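Local coordinates for phosphatidylethanolamine-binding protein (Plasmodium vivax, PDB 2GZQ) that probably binds phosphatidylethanolamine or related phospholipid headgroups, as the name of its lipid-binding family suggests, at residues 97-102 and 167-172; 55-60 and 195-200; 76-81 and 147-152; 31-36 and 187-192. All coordinates share one frame; numbering follows the deposited sequence.

Interaction 1 (97-102 and 167-172); sequences RDYVHW and ITRVKF
Arg169 lays its CB over one face of the Tyr99 ring and passes Val100 O on its way to the strand, joining segment 167-172 to the start of strand 99-107. Its CG is anti to the carbonyl carbon (chi1 -64°), and the chain then runs extended to NE. CB makes a CH-pi contact with the ring, 3.8 Å from the Tyr99 centroid and displaced toward the rim. The next atom, CG, is 3.3 Å from Val100 O, and CD passes Tyr99 OH at 3.7 Å. Two conformers of this arginine are modelled; in the one described, NH1 donates to Val100 O at 3.1 Å and, weakly, to His101 O. NE forms a salt bridge with Glu164, while NH2 donates to Pro125 O.

Backbone bonds hold the segment to the strand on both sides of Tyr99: Val100 N donates to Arg169 O (2.9 Å), and Phe172 N to Asp98 O (2.8 Å). Val100 CB sits 3.6 Å above one face of the Phe172 ring; the side chains of Val100 and Phe172 cross at about a right angle. Phe172 also meets Phe82 edge-to-face. Lys171 and Phe172 have positive phi values (52° and 47°), consistent with the start of the left-handed helix proposed as part of a functional motif in this protein. Asp98, which follows a cis peptide bond, accepts from Ala178 N through OD2.

Each guanidinium nitrogen of buried Arg169 has a partner, and these carbonyls and the Glu164 carboxylate probably stabilise its positive charge.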
# COMPACT_ATOMS: atom_id res chain seq x y z
N ARG A 97 -5.18 1.23 12.97
CA ARG A 97 -5.37 0.45 11.70
C ARG A 97 -6.33 1.29 10.80
O ARG A 97 -7.43 1.63 11.26
CB ARG A 97 -6.06 -0.92 12.00
CG ARG A 97 -6.43 -1.78 10.72
CD ARG A 97 -6.91 -3.12 11.11
NE ARG A 97 -5.83 -3.90 11.71
CZ ARG A 97 -5.96 -5.11 12.23
NH1 ARG A 97 -7.13 -5.72 12.24
NH2 ARG A 97 -4.89 -5.72 12.72
N ASP A 98 -6.07 1.51 9.52
CA ASP A 98 -4.78 1.37 8.82
C ASP A 98 -4.02 2.68 8.90
O ASP A 98 -4.57 3.75 8.62
CB ASP A 98 -5.04 1.12 7.33
CG ASP A 98 -5.64 -0.24 7.04
OD1 ASP A 98 -5.40 -1.17 7.82
OD2 ASP A 98 -6.30 -0.37 5.98
N TYR A 99 -2.74 2.64 9.25
CA TYR A 99 -1.89 3.83 9.11
C TYR A 99 -1.43 3.91 7.67
O TYR A 99 -0.90 2.94 7.13
CB TYR A 99 -0.70 3.72 10.07
CG TYR A 99 0.16 4.97 10.12
CD1 TYR A 99 -0.04 5.92 11.10
CD2 TYR A 99 1.10 5.19 9.17
CE1 TYR A 99 0.75 7.07 11.13
CE2 TYR A 99 1.88 6.35 9.19
CZ TYR A 99 1.69 7.26 10.18
OH TYR A 99 2.48 8.41 10.17
N VAL A 100 -1.63 5.06 7.03
CA VAL A 100 -1.26 5.20 5.64
C VAL A 100 0.08 5.93 5.46
O VAL A 100 0.21 7.11 5.77
CB VAL A 100 -2.42 5.79 4.78
CG1 VAL A 100 -2.91 7.11 5.32
CG2 VAL A 100 -1.99 5.90 3.30
N HIS A 101 1.05 5.17 4.98
CA HIS A 101 2.38 5.68 4.71
C HIS A 101 2.50 6.43 3.39
O HIS A 101 3.39 7.29 3.27
CB HIS A 101 3.35 4.50 4.73
CG HIS A 101 3.56 3.95 6.09
ND1 HIS A 101 4.31 4.59 7.03
CD2 HIS A 101 3.06 2.85 6.70
CE1 HIS A 101 4.27 3.91 8.17
NE2 HIS A 101 3.52 2.84 7.99
N TRP A 102 1.71 6.07 2.38
CA TRP A 102 1.98 6.52 1.02
C TRP A 102 0.76 6.25 0.18
O TRP A 102 0.16 5.18 0.30
CB TRP A 102 3.21 5.77 0.47
CG TRP A 102 3.68 6.18 -0.89
CD1 TRP A 102 3.61 7.41 -1.47
CD2 TRP A 102 4.31 5.32 -1.83
NE1 TRP A 102 4.18 7.37 -2.73
CE2 TRP A 102 4.61 6.09 -2.97
CE3 TRP A 102 4.65 3.96 -1.82
CZ2 TRP A 102 5.20 5.54 -4.10
CZ3 TRP A 102 5.27 3.42 -2.93
CH2 TRP A 102 5.54 4.21 -4.06
N ILE A 167 -4.70 16.42 6.59
CA ILE A 167 -4.99 15.00 6.61
C ILE A 167 -4.46 14.37 7.87
O ILE A 167 -3.71 14.99 8.62
CB ILE A 167 -4.43 14.29 5.32
CG1 ILE A 167 -2.94 14.52 5.12
CG2 ILE A 167 -5.20 14.75 4.10
CD1 ILE A 167 -2.03 13.69 5.99
N THR A 168 -4.84 13.13 8.12
CA THR A 168 -4.20 12.34 9.16
C THR A 168 -3.84 10.99 8.57
O THR A 168 -4.57 10.45 7.75
CB THR A 168 -5.05 12.17 10.42
OG1 THR A 168 -4.29 11.39 11.37
CG2 THR A 168 -6.39 11.54 10.15
N ARG A 169 -2.71 10.43 8.96
CA ARG A 169 -2.36 9.10 8.48
C ARG A 169 -2.94 7.98 9.33
O ARG A 169 -2.97 6.85 8.90
CB ARG A 169 -0.85 9.00 8.31
CG ARG A 169 -0.37 9.95 7.24
CD ARG A 169 1.12 10.21 7.29
NE ARG A 169 1.52 11.12 6.21
CZ ARG A 169 1.89 10.73 5.00
NH1 ARG A 169 1.98 9.44 4.67
NH2 ARG A 169 2.19 11.65 4.09
N VAL A 170 -3.44 8.31 10.51
CA VAL A 170 -4.05 7.34 11.40
C VAL A 170 -5.45 7.01 10.91
O VAL A 170 -6.20 7.92 10.49
CB VAL A 170 -4.05 7.91 12.84
CG1 VAL A 170 -4.75 6.99 13.82
CG2 VAL A 170 -2.61 8.20 13.30
N LYS A 171 -5.82 5.73 10.94
CA LYS A 171 -7.17 5.33 10.48
C LYS A 171 -7.45 5.87 9.07
O LYS A 171 -8.56 6.33 8.75
CB LYS A 171 -8.26 5.74 11.47
CG LYS A 171 -8.21 5.05 12.80
CD LYS A 171 -9.31 5.58 13.75
CE LYS A 171 -9.17 5.09 15.15
NZ LYS A 171 -10.23 5.73 15.98
N PHE A 172 -6.44 5.81 8.22
CA PHE A 172 -6.52 6.11 6.81
C PHE A 172 -7.27 7.41 6.55
O PHE A 172 -8.32 7.45 5.91
CB PHE A 172 -7.06 4.92 6.00
CG PHE A 172 -6.54 4.88 4.59
CD1 PHE A 172 -6.96 5.79 3.64
CD2 PHE A 172 -5.57 3.96 4.23
CE1 PHE A 172 -6.46 5.75 2.35
CE2 PHE A 172 -5.06 3.94 2.93
CZ PHE A 172 -5.50 4.82 1.99

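Interaction 2 (55-60 and 195-200); sequences LDLAGT and CQMRRK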
# COMPACT_ATOMS: atom_id res chain seq x y z
N LEU A 55 11.88 -7.72 6.88
CA LEU A 55 12.77 -6.64 6.48
C LEU A 55 13.13 -5.84 7.71
O LEU A 55 12.30 -5.58 8.58
CB LEU A 55 12.11 -5.72 5.46
CG LEU A 55 12.08 -6.20 4.01
CD1 LEU A 55 11.61 -5.07 3.10
CD2 LEU A 55 13.44 -6.69 3.60
N ASP A 56 14.40 -5.44 7.77
CA ASP A 56 14.87 -4.52 8.79
C ASP A 56 14.26 -3.15 8.54
O ASP A 56 14.14 -2.71 7.40
CB ASP A 56 16.41 -4.43 8.77
CG ASP A 56 17.08 -5.65 9.38
OD1 ASP A 56 16.36 -6.56 9.85
OD2 ASP A 56 18.32 -5.69 9.37
N LEU A 57 13.91 -2.48 9.63
CA LEU A 57 13.43 -1.11 9.60
C LEU A 57 14.45 -0.17 8.99
O LEU A 57 14.11 0.77 8.29
CB LEU A 57 13.14 -0.65 11.01
CG LEU A 57 11.70 -0.59 11.43
CD1 LEU A 57 11.65 -0.07 12.86
CD2 LEU A 57 10.90 0.27 10.47
N ALA A 58 15.72 -0.41 9.29
CA ALA A 58 16.75 0.42 8.72
C ALA A 58 16.64 0.41 7.19
O ALA A 58 16.40 -0.63 6.57
CB ALA A 58 18.12 -0.06 9.15
N GLY A 59 16.80 1.58 6.57
CA GLY A 59 16.81 1.70 5.14
C GLY A 59 15.43 1.82 4.51
O GLY A 59 15.31 1.68 3.30
N THR A 60 14.38 2.06 5.31
CA THR A 60 13.01 2.25 4.81
C THR A 60 12.51 3.69 4.92
O THR A 60 11.32 3.96 4.77
CB THR A 60 12.03 1.33 5.54
OG1 THR A 60 12.00 1.66 6.93
CG2 THR A 60 12.44 -0.09 5.35
N CYS A 195 5.47 -7.24 3.70
CA CYS A 195 6.59 -7.79 4.46
C CYS A 195 6.25 -7.68 5.92
O CYS A 195 5.22 -7.11 6.28
CB CYS A 195 7.88 -7.01 4.12
SG CYS A 195 7.87 -5.27 4.59
N GLN A 196 7.10 -8.28 6.76
CA GLN A 196 6.99 -8.13 8.20
C GLN A 196 8.15 -7.30 8.73
O GLN A 196 9.30 -7.54 8.37
CB GLN A 196 7.00 -9.50 8.85
CG GLN A 196 5.83 -10.44 8.53
CD GLN A 196 6.07 -11.82 9.13
OE1 GLN A 196 5.72 -12.07 10.27
NE2 GLN A 196 6.68 -12.72 8.36
N MSE A 197 7.87 -6.32 9.57
CA MSE A 197 8.92 -5.45 10.11
C MSE A 197 8.75 -5.32 11.60
O MSE A 197 7.63 -5.21 12.10
CB MSE A 197 8.84 -4.05 9.51
CG MSE A 197 9.31 -3.95 8.08
SE MSE A 197 9.27 -2.10 7.43
CE MSE A 197 10.97 -1.55 7.99
N ARG A 198 9.86 -5.32 12.33
CA ARG A 198 9.86 -4.98 13.74
C ARG A 198 11.05 -4.08 14.05
O ARG A 198 11.97 -4.00 13.23
CB ARG A 198 9.89 -6.24 14.61
CG ARG A 198 11.09 -7.15 14.39
CD ARG A 198 11.08 -8.38 15.32
NE ARG A 198 11.17 -8.06 16.74
CZ ARG A 198 12.31 -7.96 17.41
NH1 ARG A 198 13.47 -8.13 16.78
NH2 ARG A 198 12.30 -7.68 18.70
N ARG A 199 10.98 -3.36 15.15
CA ARG A 199 12.16 -2.64 15.60
C ARG A 199 13.02 -3.50 16.51
O ARG A 199 12.56 -4.01 17.54
CB ARG A 199 11.80 -1.31 16.24
CG ARG A 199 13.04 -0.47 16.58
CD ARG A 199 12.69 0.86 17.18
NE ARG A 199 12.05 1.75 16.22
CZ ARG A 199 12.70 2.64 15.47
NH1 ARG A 199 14.02 2.75 15.56
NH2 ARG A 199 12.03 3.40 14.63
N LYS A 200 14.28 -3.65 16.12
CA LYS A 200 15.29 -4.26 16.98
C LYS A 200 15.62 -3.34 18.15
O LYS A 200 15.20 -3.58 19.29
CB LYS A 200 16.55 -4.55 16.17
CG LYS A 200 16.27 -5.17 14.81
CD LYS A 200 17.55 -5.51 14.07
CE LYS A 200 18.01 -6.93 14.38
NZ LYS A 200 16.96 -7.95 14.11
O HOH W 1 12.22 -6.21 10.98
O HOH W 2 14.32 -4.14 12.13
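Leu55 N donates to Gln196 O at 3.0 Å, the direct backbone bond between strands 54-56 and 188-198, which run parallel at one margin of the mixed sheet. Beyond it the pairing is loose, and the chain turns away in a type II beta turn from Leu57 to Thr60. Thr60 OG1 is held between its own backbone N and carbonyl carbon (chi1 63°), where it donates to Leu57 O at 2.7 Å, in the carbonyl plane and on a lone pair. Thr60 N gives the same oxygen a second bond.

Leu57 CD1 lies over one face of the Arg199 guanidinium, 3.6 Å above the plane and offset toward the rim, and the two side chains cross at about a right angle. Arg199 starts with CG anti to the backbone N and bends at chi3, and its NE donates to Ile131 O. On the buried side, Leu55 CD1 rests 4.0 Å from Cys195 SG. Met197, a selenomethionine with two modelled conformers, directs its end at Leu57 and Thr60, but the closest approaches of its CE are too short to be trusted.

Two waters fill in where the strands separate. The first links Leu55 O to Arg198 N; the second accepts from Leu57 N at 3.0 Å and donates to Arg198 O at 2.6 Å.

Interaction 3 (76-81 and 147-152); sequences DYCYIL and VKEENK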
# COMPACT_ATOMS: atom_id res chain seq x y z
N ASP A 76 -7.26 3.67 -20.43
CA ASP A 76 -8.08 4.63 -19.70
C ASP A 76 -8.25 4.36 -18.22
O ASP A 76 -9.04 5.03 -17.54
CB ASP A 76 -9.42 4.86 -20.39
CG ASP A 76 -9.27 5.39 -21.80
OD1 ASP A 76 -8.39 6.26 -22.04
OD2 ASP A 76 -10.03 4.94 -22.66
N TYR A 77 -7.47 3.41 -17.71
CA TYR A 77 -7.32 3.18 -16.29
C TYR A 77 -5.88 3.42 -15.87
O TYR A 77 -4.96 3.41 -16.69
CB TYR A 77 -7.77 1.75 -15.90
CG TYR A 77 -9.27 1.61 -15.90
CD1 TYR A 77 -9.97 1.76 -14.72
CD2 TYR A 77 -9.97 1.45 -17.08
CE1 TYR A 77 -11.33 1.68 -14.69
CE2 TYR A 77 -11.35 1.37 -17.07
CZ TYR A 77 -12.03 1.50 -15.87
OH TYR A 77 -13.41 1.45 -15.90
N CYS A 78 -5.70 3.63 -14.58
CA CYS A 78 -4.36 3.70 -14.05
C CYS A 78 -4.32 2.98 -12.71
O CYS A 78 -5.35 2.61 -12.14
CB CYS A 78 -3.89 5.15 -13.95
SG CYS A 78 -4.97 6.15 -12.97
N TYR A 79 -3.11 2.72 -12.23
CA TYR A 79 -2.97 2.19 -10.89
C TYR A 79 -2.96 3.29 -9.85
O TYR A 79 -2.43 4.38 -10.06
CB TYR A 79 -1.69 1.37 -10.73
CG TYR A 79 -1.59 0.11 -11.59
CD1 TYR A 79 -0.46 -0.15 -12.31
CD2 TYR A 79 -2.63 -0.79 -11.65
CE1 TYR A 79 -0.34 -1.29 -13.09
CE2 TYR A 79 -2.53 -1.94 -12.44
CZ TYR A 79 -1.37 -2.18 -13.14
OH TYR A 79 -1.34 -3.33 -13.91
N ILE A 80 -3.51 2.92 -8.71
CA ILE A 80 -3.35 3.67 -7.47
C ILE A 80 -2.77 2.71 -6.44
O ILE A 80 -3.22 1.56 -6.31
CB ILE A 80 -4.70 4.31 -7.01
CG1 ILE A 80 -4.50 5.11 -5.73
CG2 ILE A 80 -5.81 3.29 -6.92
CD1 ILE A 80 -5.69 6.00 -5.37
N LEU A 81 -1.74 3.16 -5.74
CA LEU A 81 -0.96 2.33 -4.82
C LEU A 81 -1.00 2.96 -3.44
O LEU A 81 -0.71 4.15 -3.29
CB LEU A 81 0.47 2.27 -5.34
CG LEU A 81 1.46 1.47 -4.50
CD1 LEU A 81 1.07 0.03 -4.28
CD2 LEU A 81 2.84 1.51 -5.13
N VAL A 147 -8.05 2.60 -10.96
CA VAL A 147 -8.91 3.76 -10.94
C VAL A 147 -9.03 4.30 -12.37
O VAL A 147 -8.08 4.26 -13.14
CB VAL A 147 -8.36 4.84 -9.94
CG1 VAL A 147 -6.99 5.32 -10.32
CG2 VAL A 147 -9.29 6.02 -9.83
N LYS A 148 -10.21 4.78 -12.72
CA LYS A 148 -10.37 5.47 -14.00
C LYS A 148 -9.42 6.64 -14.08
O LYS A 148 -9.25 7.37 -13.13
CB LYS A 148 -11.79 5.99 -14.18
CG LYS A 148 -12.80 4.93 -14.39
CD LYS A 148 -14.16 5.55 -14.74
CE LYS A 148 -15.20 4.51 -15.02
NZ LYS A 148 -16.53 5.15 -15.19
N GLU A 149 -8.82 6.84 -15.25
CA GLU A 149 -7.92 7.97 -15.46
C GLU A 149 -8.59 9.27 -15.03
O GLU A 149 -7.99 10.12 -14.36
CB GLU A 149 -7.46 8.07 -16.91
CG GLU A 149 -6.74 9.37 -17.24
CD GLU A 149 -5.28 9.35 -16.82
OE1 GLU A 149 -4.73 8.25 -16.63
OE2 GLU A 149 -4.69 10.45 -16.68
N GLU A 150 -9.85 9.44 -15.40
CA GLU A 150 -10.54 10.71 -15.12
C GLU A 150 -10.74 10.95 -13.62
O GLU A 150 -11.03 12.08 -13.22
CB GLU A 150 -11.89 10.77 -15.83
CG GLU A 150 -12.90 9.76 -15.31
CD GLU A 150 -14.07 9.55 -16.26
OE1 GLU A 150 -13.85 9.08 -17.40
OE2 GLU A 150 -15.22 9.84 -15.86
N ASN A 151 -10.62 9.89 -12.81
CA ASN A 151 -10.84 9.98 -11.36
C ASN A 151 -9.56 9.89 -10.55
O ASN A 151 -9.60 9.84 -9.33
CB ASN A 151 -11.80 8.86 -10.89
CG ASN A 151 -13.18 9.00 -11.46
OD1 ASN A 151 -13.61 10.09 -11.80
ND2 ASN A 151 -13.90 7.89 -11.53
N LYS A 152 -8.42 9.87 -11.22
CA LYS A 152 -7.18 9.62 -10.51
C LYS A 152 -6.85 10.67 -9.46
O LYS A 152 -6.13 10.37 -8.50
CB LYS A 152 -6.00 9.45 -11.47
CG LYS A 152 -5.56 10.74 -12.17
CD LYS A 152 -4.34 10.51 -13.08
CE LYS A 152 -3.78 11.80 -13.62
NZ LYS A 152 -2.70 11.53 -14.56
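Cys78 and Val147 form the close-packed part of this contact. Their backbones make an antiparallel hydrogen-bonded pair, with Cys78 N to Val147 O and Val147 N to Cys78 O both at 2.9 Å. Val147 CG1 lies between its own backbone N and carbonyl carbon (chi1 61°); this methyl comes within 3.4 Å of Cys78 SG in the cysteine conformer described, one of two. It also meets Ile80 CG2 at 4.1 Å, the side chains of Val147 and Ile80 crossing at about a right angle, and Ser105 of the neighbouring strand 99-107 borders both residues. This is the pairing of strands 77-85 and 138-148 within the mixed beta sheet of the fold.

Toward solvent the contact changes character. Tyr77 and Lys148, a non-hydrogen-bonded pair, lie side by side and point the same way, with Tyr77 CE1 3.6 Å from Lys148 CG and the lysine's CE near the phenol oxygen. Past the end of the strand, a 3-10 turn begins where Glu149 N donates to Asp76 O at 2.9 Å. Glu149 OE2 receives Lys152 NZ on its syn side at 3.1 Å in a salt bridge; the same ammonium donates to Asn119 O.

Interaction 4 (31-36 and 187-192); sequences ENVDLT and MKIVGF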
# COMPACT_ATOMS: atom_id res chain seq x y z
N GLU A 31 -12.54 -12.96 0.71
CA GLU A 31 -11.66 -13.73 -0.14
C GLU A 31 -11.86 -13.38 -1.60
O GLU A 31 -11.30 -14.04 -2.47
CB GLU A 31 -12.00 -15.20 0.04
CG GLU A 31 -13.44 -15.52 -0.35
CD GLU A 31 -14.07 -16.59 0.51
OE1 GLU A 31 -13.32 -17.30 1.22
OE2 GLU A 31 -15.32 -16.74 0.47
N ASN A 32 -12.72 -12.40 -1.91
CA ASN A 32 -13.07 -12.14 -3.29
C ASN A 32 -12.21 -11.12 -4.02
O ASN A 32 -12.60 -10.55 -5.03
CB ASN A 32 -14.55 -11.80 -3.41
CG ASN A 32 -15.44 -12.95 -3.03
OD1 ASN A 32 -15.14 -14.10 -3.34
ND2 ASN A 32 -16.52 -12.65 -2.35
N VAL A 33 -10.98 -10.96 -3.58
CA VAL A 33 -10.06 -10.06 -4.26
C VAL A 33 -9.41 -10.77 -5.45
O VAL A 33 -9.11 -11.95 -5.37
CB VAL A 33 -8.99 -9.54 -3.31
CG1 VAL A 33 -9.63 -8.64 -2.28
CG2 VAL A 33 -8.25 -10.68 -2.62
N ASP A 34 -9.22 -10.03 -6.55
CA ASP A 34 -8.81 -10.57 -7.84
C ASP A 34 -7.36 -10.19 -8.08
O ASP A 34 -7.08 -9.24 -8.79
CB ASP A 34 -9.71 -9.96 -8.91
CG ASP A 34 -9.62 -10.67 -10.24
OD1 ASP A 34 -9.05 -11.77 -10.31
OD2 ASP A 34 -10.16 -10.13 -11.23
N LEU A 35 -6.44 -10.91 -7.44
CA LEU A 35 -5.03 -10.54 -7.46
C LEU A 35 -4.35 -11.15 -8.66
O LEU A 35 -4.07 -12.35 -8.69
CB LEU A 35 -4.34 -10.99 -6.17
CG LEU A 35 -4.93 -10.39 -4.89
CD1 LEU A 35 -4.21 -10.92 -3.66
CD2 LEU A 35 -4.81 -8.89 -4.93
N THR A 36 -4.13 -10.32 -9.67
CA THR A 36 -3.57 -10.80 -10.92
C THR A 36 -2.31 -10.08 -11.38
O THR A 36 -1.66 -10.54 -12.32
CB THR A 36 -4.58 -10.72 -12.06
OG1 THR A 36 -4.91 -9.36 -12.30
CG2 THR A 36 -5.85 -11.53 -11.76
N MSE A 187 -13.18 1.35 -6.91
CA MSE A 187 -11.92 0.92 -7.49
C MSE A 187 -11.83 -0.61 -7.42
O MSE A 187 -12.58 -1.23 -6.70
CB MSE A 187 -10.77 1.61 -6.74
CG MSE A 187 -10.76 3.12 -6.90
SE MSE A 187 -9.58 3.97 -5.54
CE MSE A 187 -9.51 5.75 -6.25
N LYS A 188 -10.90 -1.19 -8.17
CA LYS A 188 -10.74 -2.65 -8.23
C LYS A 188 -9.35 -3.02 -7.72
O LYS A 188 -8.36 -2.61 -8.33
CB LYS A 188 -10.92 -3.19 -9.66
CG LYS A 188 -10.77 -4.68 -9.74
CD LYS A 188 -10.76 -5.21 -11.17
CE LYS A 188 -10.39 -6.70 -11.16
NZ LYS A 188 -11.58 -7.57 -11.02
N ILE A 189 -9.25 -3.83 -6.66
CA ILE A 189 -7.95 -4.30 -6.20
C ILE A 189 -7.43 -5.31 -7.19
O ILE A 189 -8.13 -6.23 -7.59
CB ILE A 189 -8.08 -4.96 -4.82
CG1 ILE A 189 -8.49 -3.91 -3.79
CG2 ILE A 189 -6.78 -5.64 -4.42
CD1 ILE A 189 -9.05 -4.48 -2.52
N VAL A 190 -6.17 -5.16 -7.58
CA VAL A 190 -5.54 -6.06 -8.56
C VAL A 190 -4.18 -6.64 -8.17
O VAL A 190 -3.73 -7.57 -8.79
CB VAL A 190 -5.45 -5.43 -9.95
CG1 VAL A 190 -6.82 -5.08 -10.52
CG2 VAL A 190 -4.53 -4.19 -9.95
N GLY A 191 -3.57 -6.11 -7.11
CA GLY A 191 -2.27 -6.58 -6.69
C GLY A 191 -2.03 -6.30 -5.23
O GLY A 191 -2.64 -5.44 -4.63
N PHE A 192 -1.10 -7.06 -4.67
CA PHE A 192 -0.77 -6.96 -3.25
C PHE A 192 0.63 -7.48 -2.99
O PHE A 192 1.04 -8.48 -3.59
CB PHE A 192 -1.76 -7.77 -2.42
CG PHE A 192 -1.60 -7.57 -0.94
CD1 PHE A 192 -0.99 -8.54 -0.13
CD2 PHE A 192 -2.04 -6.41 -0.34
CE1 PHE A 192 -0.82 -8.33 1.23
CE2 PHE A 192 -1.86 -6.20 1.01
CZ PHE A 192 -1.25 -7.17 1.79
O HOH W 3 -10.37 -7.38 -6.58
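Val190 meets Leu35 and Thr36 almost crosswise: the segments 33-36 and 188-192 run 72° apart, and the backbones meet chiefly at Asp34, Leu35, Thr36 and Val190. Thr36 N donates to Val190 O at 2.9 Å, and two CA-H...O contacts support it, Val190 CA to Asp34 O and Leu35 CA to Val190 O. Where the segments part, a water accepts from Asp34 N at 2.9 Å and donates to Ile189 O at 2.7 Å.

Among the side chains, Leu35 enters the apolar side. Its CD2 touches Ile189 CG2 at 3.8 Å and Phe192 CB at 4.1 Å; Leu35 and Phe192 lie side by side, and Leu18 of helix 15-20 packs against both. At the outer side, Lys188 stretches out straight until chi4 (89°) turns NZ aside, within 2.9 Å of Asp34 OD2. This salt bridge uses the anti lone pair of OD2, the one away from the other carboxylate oxygen.

Leu35 and Thr36 thus meet strand 188-198 where Val190 and Gly191 both face Leu144 of strand 138-148, the arrangement of a classic beta bulge in the mixed sheet.

How the interactions relate
All four contacts reach the mixed sheet. Interactions 2 and 4 share strand 188-198 and lie on opposite sides of the chain's centre, about 26 Å apart between centres. Interaction 3 pairs the next two strands of that sheet, 138-148 and 77-85, and touches interaction 4 through Val147 and Met187 and through Tyr79 and Val190. Strand 99-107, on the far side of 77-85, carries interaction 1, which meets interaction 3 where Trp102 packs on Leu81. Along the chain, interactions 1 and 3 cross each other, as do 2 and 4, and both of the former are nested within the loops closed by the latter. The sheet thus brings together the loop before strand 39-42, the C-terminal end and the segments between them.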